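PDB 4RNZ: conserved hypothetical secreted protein from Helicobacter pylori, which determines cell shape and is probably a zinc-dependent M23B metallopeptidase that acts on peptidoglycan. Local coordinates for residues L94-Q98 with H350-S356; P101-I105 with A115-M119. All coordinates share one frame. Residues are numbered along the deposited sequence.

Interaction 1: L94-Q98 with H350-S356. With NI (nickel (II) ion), chain C.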
# COMPACT_ATOMS: atom_id res chain seq x y z
N LEU A 94 20.02 11.84 -2.36
CA LEU A 94 20.85 12.48 -1.33
C LEU A 94 20.50 13.97 -1.26
O LEU A 94 20.46 14.68 -2.28
CB LEU A 94 22.32 12.33 -1.67
CG LEU A 94 22.83 10.92 -1.92
CD1 LEU A 94 24.28 11.00 -2.38
CD2 LEU A 94 22.71 10.04 -0.69
N LEU A 95 20.26 14.46 -0.06
CA LEU A 95 19.73 15.81 0.06
C LEU A 95 20.35 16.54 1.24
O LEU A 95 20.52 15.96 2.32
CB LEU A 95 18.23 15.67 0.23
CG LEU A 95 17.31 16.86 0.07
CD1 LEU A 95 15.99 16.33 -0.46
CD2 LEU A 95 17.15 17.57 1.42
N SER A 96 20.70 17.81 1.03
CA SER A 96 21.07 18.72 2.12
C SER A 96 19.90 19.67 2.31
O SER A 96 19.54 20.37 1.38
CB SER A 96 22.36 19.49 1.81
OG SER A 96 22.64 20.42 2.85
N LEU A 97 19.29 19.69 3.49
CA LEU A 97 18.10 20.50 3.69
C LEU A 97 18.30 22.03 3.44
O LEU A 97 19.21 22.65 3.98
CB LEU A 97 17.57 20.26 5.11
CG LEU A 97 16.17 20.76 5.42
CD1 LEU A 97 15.13 19.99 4.62
CD2 LEU A 97 15.89 20.63 6.90
N GLN A 98 17.45 22.60 2.61
CA GLN A 98 17.48 24.01 2.25
C GLN A 98 16.24 24.71 2.79
O GLN A 98 16.34 25.81 3.32
CB GLN A 98 17.59 24.18 0.74
CG GLN A 98 18.87 23.62 0.15
CD GLN A 98 20.09 24.10 0.91
OE1 GLN A 98 20.29 25.31 1.07
NE2 GLN A 98 20.90 23.17 1.41
N HIS A 350 29.61 12.75 -3.44
CA HIS A 350 28.69 13.71 -4.02
C HIS A 350 28.58 14.92 -3.11
O HIS A 350 27.92 14.86 -2.07
CB HIS A 350 27.33 13.08 -4.25
CG HIS A 350 27.39 11.88 -5.13
ND1 HIS A 350 27.84 10.66 -4.70
CD2 HIS A 350 27.11 11.74 -6.44
CE1 HIS A 350 27.82 9.81 -5.70
NE2 HIS A 350 27.39 10.44 -6.77
N SER A 351 29.22 16.01 -3.53
CA SER A 351 29.38 17.21 -2.72
C SER A 351 28.17 18.12 -2.67
O SER A 351 27.69 18.59 -3.68
CB SER A 351 30.57 18.05 -3.23
OG SER A 351 30.53 19.35 -2.63
N PHE A 352 27.74 18.43 -1.47
CA PHE A 352 26.70 19.42 -1.28
C PHE A 352 27.18 20.88 -1.45
O PHE A 352 26.39 21.81 -1.31
CB PHE A 352 26.03 19.22 0.08
CG PHE A 352 25.28 17.91 0.19
CD1 PHE A 352 24.30 17.57 -0.73
CD2 PHE A 352 25.55 17.04 1.23
CE1 PHE A 352 23.60 16.38 -0.62
CE2 PHE A 352 24.85 15.85 1.36
CZ PHE A 352 23.87 15.51 0.42
N GLU A 353 28.47 21.08 -1.73
CA GLU A 353 28.96 22.40 -2.14
C GLU A 353 28.52 22.69 -3.56
O GLU A 353 28.07 23.79 -3.86
CB GLU A 353 30.48 22.49 -2.05
CG GLU A 353 31.01 22.22 -0.65
CD GLU A 353 32.41 22.75 -0.44
OE1 GLU A 353 33.07 22.26 0.51
OE2 GLU A 353 32.86 23.66 -1.19
N LYS A 354 28.63 21.67 -4.41
CA LYS A 354 28.18 21.76 -5.80
C LYS A 354 26.66 21.83 -5.96
O LYS A 354 26.15 22.58 -6.80
CB LYS A 354 28.69 20.55 -6.61
CG LYS A 354 30.20 20.43 -6.73
CD LYS A 354 30.57 19.22 -7.58
CE LYS A 354 32.03 18.83 -7.42
NZ LYS A 354 32.94 19.93 -7.85
N ASN A 355 25.93 21.03 -5.18
CA ASN A 355 24.48 20.91 -5.34
C ASN A 355 23.77 20.60 -4.03
O ASN A 355 24.33 19.91 -3.19
CB ASN A 355 24.17 19.78 -6.31
CG ASN A 355 24.70 20.06 -7.69
OD1 ASN A 355 24.24 20.98 -8.35
ND2 ASN A 355 25.70 19.31 -8.12
N SER A 356 22.55 21.10 -3.87
CA SER A 356 21.75 20.80 -2.67
C SER A 356 21.19 19.35 -2.63
O SER A 356 20.87 18.83 -1.55
CB SER A 356 20.62 21.81 -2.50
OG SER A 356 19.88 22.00 -3.69
NI NI C . 27.39 9.38 -8.67
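One backbone hydrogen bond joins the end of strand 87-96 to the loop ahead of strand 357-361: S96 N donates to S356 O at 2.8 Å and nearly straight, 175° at the hydrogen. The L94-Y358 backbone pairing is in the same register, so this bond carries the antiparallel pairing one step further.

The apolar part centres on F352. S96 CB sits over its ring face, 3.9 Å from the centroid, in a CH-pi contact, and L94 CB lies 4.1 Å from F352 CZ. F352 thus folds back over the strand end, while further along L94 CD1 meets H350 CB at 4.1 Å. Q98 CG packs on S356 CB at 3.7 Å.

Polar groups shape each side. In an ST turn, S351 OG accepts from E353 N at 2.8 Å and turns the loop; Q98 NE2 donates to S96 O at 3.1 Å.

H350 binds nickel through NE2 at 2.2 Å with H366 and H368, which belong to the C-terminal histidine run, evidently a purification tag, and its ND1 is hydrogen-bonded to L346 O. Overall this is a loop leading from helix 326-348 into a C-terminal strand that pairs antiparallel with strand 87-96.

Interaction 2: P101-I105 with A115-M119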
# COMPACT_ATOMS: atom_id res chain seq x y z
N PRO A 101 11.90 19.46 4.82
CA PRO A 101 12.07 18.13 4.22
C PRO A 101 11.10 17.92 3.07
O PRO A 101 11.51 17.45 2.01
CB PRO A 101 11.74 17.18 5.37
CG PRO A 101 12.23 17.93 6.57
CD PRO A 101 11.88 19.37 6.29
N TYR A 102 9.84 18.29 3.26
CA TYR A 102 8.82 18.02 2.25
C TYR A 102 9.07 18.77 0.95
O TYR A 102 9.01 18.21 -0.14
CB TYR A 102 7.41 18.33 2.77
CG TYR A 102 6.34 17.63 2.00
CD1 TYR A 102 5.87 18.15 0.81
CD2 TYR A 102 5.81 16.42 2.44
CE1 TYR A 102 4.89 17.50 0.08
CE2 TYR A 102 4.84 15.76 1.71
CZ TYR A 102 4.38 16.31 0.53
OH TYR A 102 3.41 15.69 -0.22
N GLN A 103 9.33 20.06 1.06
CA GLN A 103 9.54 20.87 -0.13
C GLN A 103 10.79 20.44 -0.91
O GLN A 103 10.78 20.34 -2.14
CB GLN A 103 9.62 22.35 0.26
CG GLN A 103 9.98 23.24 -0.90
CD GLN A 103 9.89 24.72 -0.60
OE1 GLN A 103 9.58 25.16 0.51
NE2 GLN A 103 10.14 25.52 -1.62
N ASP A 104 11.86 20.18 -0.18
CA ASP A 104 13.10 19.74 -0.79
C ASP A 104 12.97 18.40 -1.52
O ASP A 104 13.47 18.25 -2.64
CB ASP A 104 14.21 19.69 0.24
CG ASP A 104 14.65 21.08 0.68
OD1 ASP A 104 14.32 22.09 0.01
OD2 ASP A 104 15.31 21.18 1.73
N ILE A 105 12.27 17.43 -0.93
CA ILE A 105 12.05 16.15 -1.61
C ILE A 105 11.29 16.38 -2.91
O ILE A 105 11.61 15.80 -3.95
CB ILE A 105 11.30 15.15 -0.72
CG1 ILE A 105 12.23 14.69 0.40
CG2 ILE A 105 10.84 13.93 -1.52
CD1 ILE A 105 11.51 14.17 1.61
N ALA A 115 7.51 11.73 -0.76
CA ALA A 115 7.62 12.72 0.31
C ALA A 115 6.69 12.34 1.45
O ALA A 115 7.11 12.32 2.61
CB ALA A 115 7.30 14.09 -0.23
N ASN A 116 5.45 11.97 1.14
CA ASN A 116 4.48 11.54 2.17
C ASN A 116 4.92 10.28 2.90
O ASN A 116 4.70 10.16 4.12
CB ASN A 116 3.11 11.22 1.56
CG ASN A 116 2.40 12.43 1.03
OD1 ASN A 116 2.70 13.58 1.38
ND2 ASN A 116 1.39 12.18 0.21
N GLN A 117 5.49 9.32 2.16
CA GLN A 117 6.03 8.11 2.77
C GLN A 117 7.14 8.43 3.77
O GLN A 117 7.17 7.85 4.85
CB GLN A 117 6.60 7.15 1.74
CG GLN A 117 5.54 6.48 0.93
CD GLN A 117 6.06 5.40 -0.00
OE1 GLN A 117 7.20 4.96 0.08
NE2 GLN A 117 5.21 4.95 -0.87
N LEU A 118 8.02 9.36 3.43
CA LEU A 118 9.07 9.75 4.38
C LEU A 118 8.53 10.43 5.64
O LEU A 118 8.97 10.11 6.73
CB LEU A 118 10.13 10.65 3.73
CG LEU A 118 11.36 10.75 4.65
CD1 LEU A 118 12.30 9.57 4.48
CD2 LEU A 118 12.08 12.04 4.42
N MET A 119 7.60 11.37 5.48
CA MET A 119 7.00 12.06 6.60
C MET A 119 6.37 11.01 7.52
O MET A 119 6.58 11.03 8.73
CB MET A 119 5.92 13.04 6.16
CG MET A 119 6.34 14.17 5.22
SD MET A 119 7.79 15.14 5.68
CE MET A 119 9.08 14.18 4.93
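Helices 101-109 and 112-121 follow each other with a very short link and fold back side by side; here their axes come within 9.8 Å, with 151° between directions, so the pair is a splayed antiparallel hairpin. Y102 and A115 mark the nearest backbone approach, 5.8 Å between CA atoms.

The small methyl of A115 is the key bump. It slots between Y102 and I105: A115 CB lies 3.8 Å from the Y102 ring centroid, over its face in a CH-pi contact, and 3.8 Å from I105 CG2. One turn on, M119 bends across the groove, with M119 CG against Y102 CD2 at 3.6 Å and M119 CE reaching P101 CB at 4.0 Å and I105 CD1 at 4.1 Å. Its sulfur lies at the ring edge, M119 SD being 5.4 Å from the Y102 centroid, a Met-aromatic contact. On the inner flank I105 CD1 meets L118 CD2 at 3.6 Å, and F128, from helix 126-129, touches P101, L118 and M119.

Y102 leaves its backbone sideways, but its ring reaches over to helix 112-121, where Y102 OH donates to N116 OD1 at 2.7 Å. Close contact is therefore mainly hydrophobic, and the one hydrogen bond, at its rim, gives the phenol oxygen a defined polar partner.

The two contacts lie with centres about 16 Å apart, on the same side of the chain's centre, and meet where strand 87-96 runs into helix 101-109. D104 makes the junction: D104 OD2 is 2.7 Å from Q98 N, a probable hydrogen bond, and L95 CD2 packs on D104 CB at 3.8 Å. Along the chain, both segments of interaction 2 fall between those of interaction 1, interaction 1 joining residues 252 positions apart, interaction 2 a local helical hairpin. The helix pair packs beside strand 136-146, which shares a sheet with strand 87-96, and C-terminal strand 357-361, far along in sequence, returns to that same sheet beside strand 87-96, closing the chain's end back onto it.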